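Local coordinates for protein F01G10.3, confirmed by transcript evidence (Caenorhabditis elegans, PDB 3K6J), which probably acts as an NAD+-dependent (3S)-3-hydroxyacyl-CoA dehydrogenase, being the dehydrogenase part of a multifunctional enzyme, and binds a zinc ion, at residues 132-137 with 154-159; 136-139 with 143-146. All coordinates share one frame; numbering follows the deposited sequence.

Interaction 1: residues 132-137 with 154-159; sequences DLIVES and NICKST
C156 is the first residue of the loop 154-159 to reach the strand segment 132-137. Its SG meets the outer methyl of I134, with CD1 3.4 Å away. I134 carries CG1 anti to its carbonyl carbon (chi1 -53°), and the extended chi2 of -172° sends CD1 out to the sulfur. This is the apolar part of the contact. K157 follows with a salt bridge. Its chain is extended beyond CG and crosses the side chain of D132 at a slant, and NZ gives a hydrogen bond of 2.7 Å to D132 OD1. The ammonium meets that oxygen on its syn side, 34° out of the carboxylate plane. NZ is also bonded to N130 O, while D132 OD2 takes the backbone NH of N55, so both carboxylate oxygens are held. T159 joins through water. One water donates to D132 O (2.8 Å) and to T159 O (2.6 Å). A second donates to D132 OD1 and lies 3.2 Å from T159 OG1. The contact lies at the surface of the Rossmann-type domain, where the chain returns from helix 142-153 to strand 161-164. Strand 133-136 runs parallel between strands 56-60 and 161-164, and I134 also packs on L152 of the helix.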
loop_
_atom_site.group_PDB
_atom_site.type_symbol
_atom_site.label_atom_id
_atom_site.label_comp_id
_atom_site.label_asym_id
_atom_site.label_seq_id
_atom_site.Cartn_x
_atom_site.Cartn_y
_atom_site.Cartn_z
ATOM N N ASP A 132 1.769 25.606 4.177
ATOM C CA ASP A 132 0.400 25.226 4.569
ATOM C C ASP A 132 0.308 23.832 5.163
ATOM O O ASP A 132 -0.586 23.541 5.965
ATOM C CB ASP A 132 -0.543 25.334 3.372
ATOM C CG ASP A 132 -0.603 26.744 2.801
ATOM O OD1 ASP A 132 -0.798 27.674 3.602
ATOM O OD2 ASP A 132 -0.472 26.918 1.566
ATOM N N LEU A 133 1.230 22.965 4.761
ATOM C CA LEU A 133 1.256 21.581 5.222
ATOM C C LEU A 133 2.707 21.130 5.378
ATOM O O LEU A 133 3.525 21.273 4.466
ATOM C CB LEU A 133 0.508 20.651 4.247
ATOM C CG LEU A 133 0.577 19.131 4.513
ATOM C CD1 LEU A 133 -0.024 18.745 5.830
ATOM C CD2 LEU A 133 -0.035 18.303 3.379
ATOM N N ILE A 134 3.019 20.582 6.540
ATOM C CA ILE A 134 4.352 20.073 6.796
ATOM C C ILE A 134 4.209 18.663 7.273
ATOM O O ILE A 134 3.458 18.413 8.204
ATOM C CB ILE A 134 5.106 20.937 7.846
ATOM C CG1 ILE A 134 5.098 22.410 7.429
ATOM C CG2 ILE A 134 6.537 20.415 8.053
ATOM C CD1 ILE A 134 5.972 23.332 8.297
ATOM N N VAL A 135 4.891 17.732 6.603
ATOM C CA VAL A 135 4.878 16.329 6.985
ATOM C C VAL A 135 6.290 15.918 7.411
ATOM O O VAL A 135 7.255 16.064 6.657
ATOM C CB VAL A 135 4.405 15.371 5.843
ATOM C CG1 VAL A 135 3.990 14.017 6.417
ATOM C CG2 VAL A 135 3.274 15.974 5.004
ATOM N N GLU A 136 6.386 15.414 8.635
ATOM C CA GLU A 136 7.615 14.885 9.204
ATOM C C GLU A 136 7.765 13.400 8.808
ATOM O O GLU A 136 6.854 12.594 8.965
ATOM C CB GLU A 136 7.525 15.073 10.730
ATOM C CG GLU A 136 8.477 14.317 11.584
ATOM C CD GLU A 136 8.130 12.885 11.735
ATOM O OE1 GLU A 136 6.950 12.519 11.962
ATOM O OE2 GLU A 136 9.060 12.100 11.603
ATOM N N SER A 137 8.933 13.056 8.299
ATOM C CA SER A 137 9.288 11.692 7.985
ATOM C C SER A 137 10.709 11.385 8.502
ATOM O O SER A 137 11.538 10.798 7.776
ATOM C CB SER A 137 9.290 11.526 6.464
ATOM O OG SER A 137 9.310 10.147 6.152
ATOM N N ASN A 154 6.059 27.439 16.867
ATOM C CA ASN A 154 6.506 28.832 17.030
ATOM C C ASN A 154 7.377 29.348 15.912
ATOM O O ASN A 154 8.254 30.186 16.145
ATOM C CB ASN A 154 7.140 29.094 18.421
ATOM C CG ASN A 154 7.610 27.820 19.110
ATOM O OD1 ASN A 154 6.943 27.292 20.015
ATOM N ND2 ASN A 154 8.754 27.304 18.673
ATOM N N ILE A 155 7.156 28.840 14.697
ATOM C CA ILE A 155 7.762 29.426 13.490
ATOM C C ILE A 155 6.826 29.405 12.266
ATOM O O ILE A 155 7.009 30.163 11.315
ATOM C CB ILE A 155 9.188 28.850 13.182
ATOM C CG1 ILE A 155 9.966 29.756 12.201
ATOM C CG2 ILE A 155 9.118 27.405 12.675
ATOM C CD1 ILE A 155 10.216 31.238 12.678
ATOM N N CYS A 156 5.810 28.553 12.314
ATOM C CA CYS A 156 4.819 28.451 11.229
ATOM C C CYS A 156 3.528 29.192 11.530
ATOM O O CYS A 156 3.170 29.378 12.699
ATOM C CB CYS A 156 4.492 26.986 10.951
ATOM S SG CYS A 156 5.935 26.086 10.374
ATOM N N LYS A 157 2.823 29.579 10.468
ATOM C CA LYS A 157 1.554 30.287 10.590
ATOM C C LYS A 157 0.519 29.389 11.250
ATOM O O LYS A 157 0.602 28.159 11.150
ATOM C CB LYS A 157 1.086 30.801 9.230
ATOM C CG LYS A 157 0.861 29.745 8.161
ATOM C CD LYS A 157 0.766 30.415 6.814
ATOM C CE LYS A 157 0.143 29.499 5.798
ATOM N NZ LYS A 157 0.415 29.953 4.405
ATOM N N SER A 158 -0.439 30.000 11.947
ATOM C CA SER A 158 -1.353 29.253 12.827
ATOM C C SER A 158 -2.274 28.298 12.082
ATOM O O SER A 158 -2.879 27.423 12.707
ATOM C CB SER A 158 -2.204 30.213 13.657
ATOM O OG SER A 158 -2.957 31.047 12.797
ATOM N N THR A 159 -2.391 28.460 10.762
ATOM C CA THR A 159 -3.238 27.567 9.959
ATOM C C THR A 159 -2.556 26.259 9.495
ATOM O O THR A 159 -3.197 25.424 8.851
ATOM C CB THR A 159 -3.889 28.297 8.752
ATOM O OG1 THR A 159 -2.904 29.029 8.014
ATOM C CG2 THR A 159 -4.954 29.265 9.238
HETATM O O HOH W 1 -3.120 24.706 6.308
HETATM O O HOH W 2 -2.794 27.509 5.220
#

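Interaction 2: residues 136-139 with 143-146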
loop_
_atom_site.group_PDB
_atom_site.type_symbol
_atom_site.label_atom_id
_atom_site.label_comp_id
_atom_site.label_asym_id
_atom_site.label_seq_id
_atom_site.Cartn_x
_atom_site.Cartn_y
_atom_site.Cartn_z
ATOM N N GLU A 136 6.386 15.414 8.635
ATOM C CA GLU A 136 7.615 14.885 9.204
ATOM C C GLU A 136 7.765 13.400 8.808
ATOM O O GLU A 136 6.854 12.594 8.965
ATOM C CB GLU A 136 7.525 15.073 10.730
ATOM C CG GLU A 136 8.477 14.317 11.584
ATOM C CD GLU A 136 8.130 12.885 11.735
ATOM O OE1 GLU A 136 6.950 12.519 11.962
ATOM O OE2 GLU A 136 9.060 12.100 11.603
ATOM N N SER A 137 8.933 13.056 8.299
ATOM C CA SER A 137 9.288 11.692 7.985
ATOM C C SER A 137 10.709 11.385 8.502
ATOM O O SER A 137 11.538 10.798 7.776
ATOM C CB SER A 137 9.290 11.526 6.464
ATOM O OG SER A 137 9.310 10.147 6.152
ATOM N N VAL A 138 11.003 11.818 9.726
ATOM C CA VAL A 138 12.304 11.538 10.365
ATOM C C VAL A 138 12.341 10.173 11.060
ATOM O O VAL A 138 11.321 9.430 11.072
ATOM C CB VAL A 138 12.774 12.669 11.321
ATOM C CG1 VAL A 138 12.866 13.963 10.581
ATOM C CG2 VAL A 138 11.838 12.807 12.560
ATOM N N ILE A 139 13.506 9.839 11.632
ATOM C CA ILE A 139 13.675 8.590 12.398
ATOM C C ILE A 139 12.690 8.512 13.557
ATOM O O ILE A 139 12.227 9.543 14.070
ATOM C CB ILE A 139 15.109 8.412 12.985
ATOM C CG1 ILE A 139 15.543 9.668 13.791
ATOM C CG2 ILE A 139 16.092 8.023 11.867
ATOM C CD1 ILE A 139 16.658 9.403 14.870
ATOM N N LYS A 143 11.378 11.841 21.247
ATOM C CA LYS A 143 11.860 13.164 21.712
ATOM C C LYS A 143 12.186 14.109 20.572
ATOM O O LYS A 143 11.899 15.316 20.639
ATOM C CB LYS A 143 13.055 13.030 22.674
ATOM C CG LYS A 143 12.643 12.493 24.032
ATOM C CD LYS A 143 13.789 12.443 25.043
ATOM C CE LYS A 143 13.246 11.962 26.403
ATOM N NZ LYS A 143 14.309 11.417 27.304
ATOM N N LEU A 144 12.798 13.566 19.523
ATOM C CA LEU A 144 13.098 14.355 18.312
ATOM C C LEU A 144 11.797 14.887 17.685
ATOM O O LEU A 144 11.679 16.092 17.448
ATOM C CB LEU A 144 13.909 13.519 17.289
ATOM C CG LEU A 144 14.152 14.080 15.884
ATOM C CD1 LEU A 144 14.910 15.416 15.932
ATOM C CD2 LEU A 144 14.902 13.075 15.047
ATOM N N LYS A 145 10.825 13.996 17.440
ATOM C CA LYS A 145 9.563 14.424 16.794
ATOM C C LYS A 145 8.849 15.486 17.636
ATOM O O LYS A 145 8.501 16.559 17.130
ATOM C CB LYS A 145 8.639 13.235 16.473
ATOM C CG LYS A 145 9.233 12.191 15.536
ATOM C CD LYS A 145 8.186 11.168 15.107
ATOM C CE LYS A 145 8.778 9.923 14.495
ATOM N NZ LYS A 145 9.428 10.174 13.190
ATOM N N LYS A 146 8.692 15.202 18.930
ATOM C CA LYS A 146 8.082 16.147 19.879
ATOM C C LYS A 146 8.711 17.507 19.744
ATOM O O LYS A 146 8.025 18.486 19.433
ATOM C CB LYS A 146 8.237 15.643 21.320
ATOM C CG LYS A 146 7.073 14.837 21.859
ATOM C CD LYS A 146 7.415 14.266 23.275
ATOM C CE LYS A 146 6.221 13.570 23.955
ATOM N NZ LYS A 146 6.596 12.592 25.053
#
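This is a partly buried, mainly polar contact at the end of a Rossmann-type strand, between the loop that leaves strand 133-136 and the first turn of helix 142-153. K145 carries it. Its chain bends at chi4 (-68°), which turns NZ in among three oxygens of the loop. K145 NZ forms a salt bridge with E136 OE2 at 2.5 Å, meeting it from above the carboxylate plane. The backbone NH of V138 bonds the same oxygen from the opposite face, with N to OE2 2.7 Å. K145 NZ also bonds I139 O at 3.0 Å, from above the carbonyl plane, and V138 O more weakly at 2.9 Å. K145 thus ties the start of the helix to the end of the strand and to the loop. An alanine in its place would probably leave the buried E136 carboxylate without its charged mate and the loop carbonyls without this donor. Beside this polar group, L144 CD2 packs on I139 CG1 at 3.7 Å, their side chains crossing at about a right angle. V138 CG2 comes tip to tip with L144 CD2 at 4.0 Å. E136 OE1 bonds T164 OG1 of the adjacent parallel strand 161-164, and E136 also packs on L148 and F149, farther along helix 142-153.

Overall arrangement
Both contacts belong to one strand-helix-strand unit of the NAD-binding domain, strand 133-136, helix 142-153 and strand 161-164. Their segments overlap at E136 and S137, but of these two only E136 makes a contact, in interaction 2 alone. The centres are 14 Å apart. Interaction 2 lies where the chain leaves the strand for the helix, and interaction 1 where it leaves the helix for the next strand. Interaction 1 is a surface contact: one salt bridge, two bridging waters and a small apolar touch. Interaction 2 is partly buried, and its lysine pairs with a buried glutamate and with backbone carbonyls. Only interaction 2 comes near the metal site, with the E136 side chain about 9 Å from that of the zinc ligand H188.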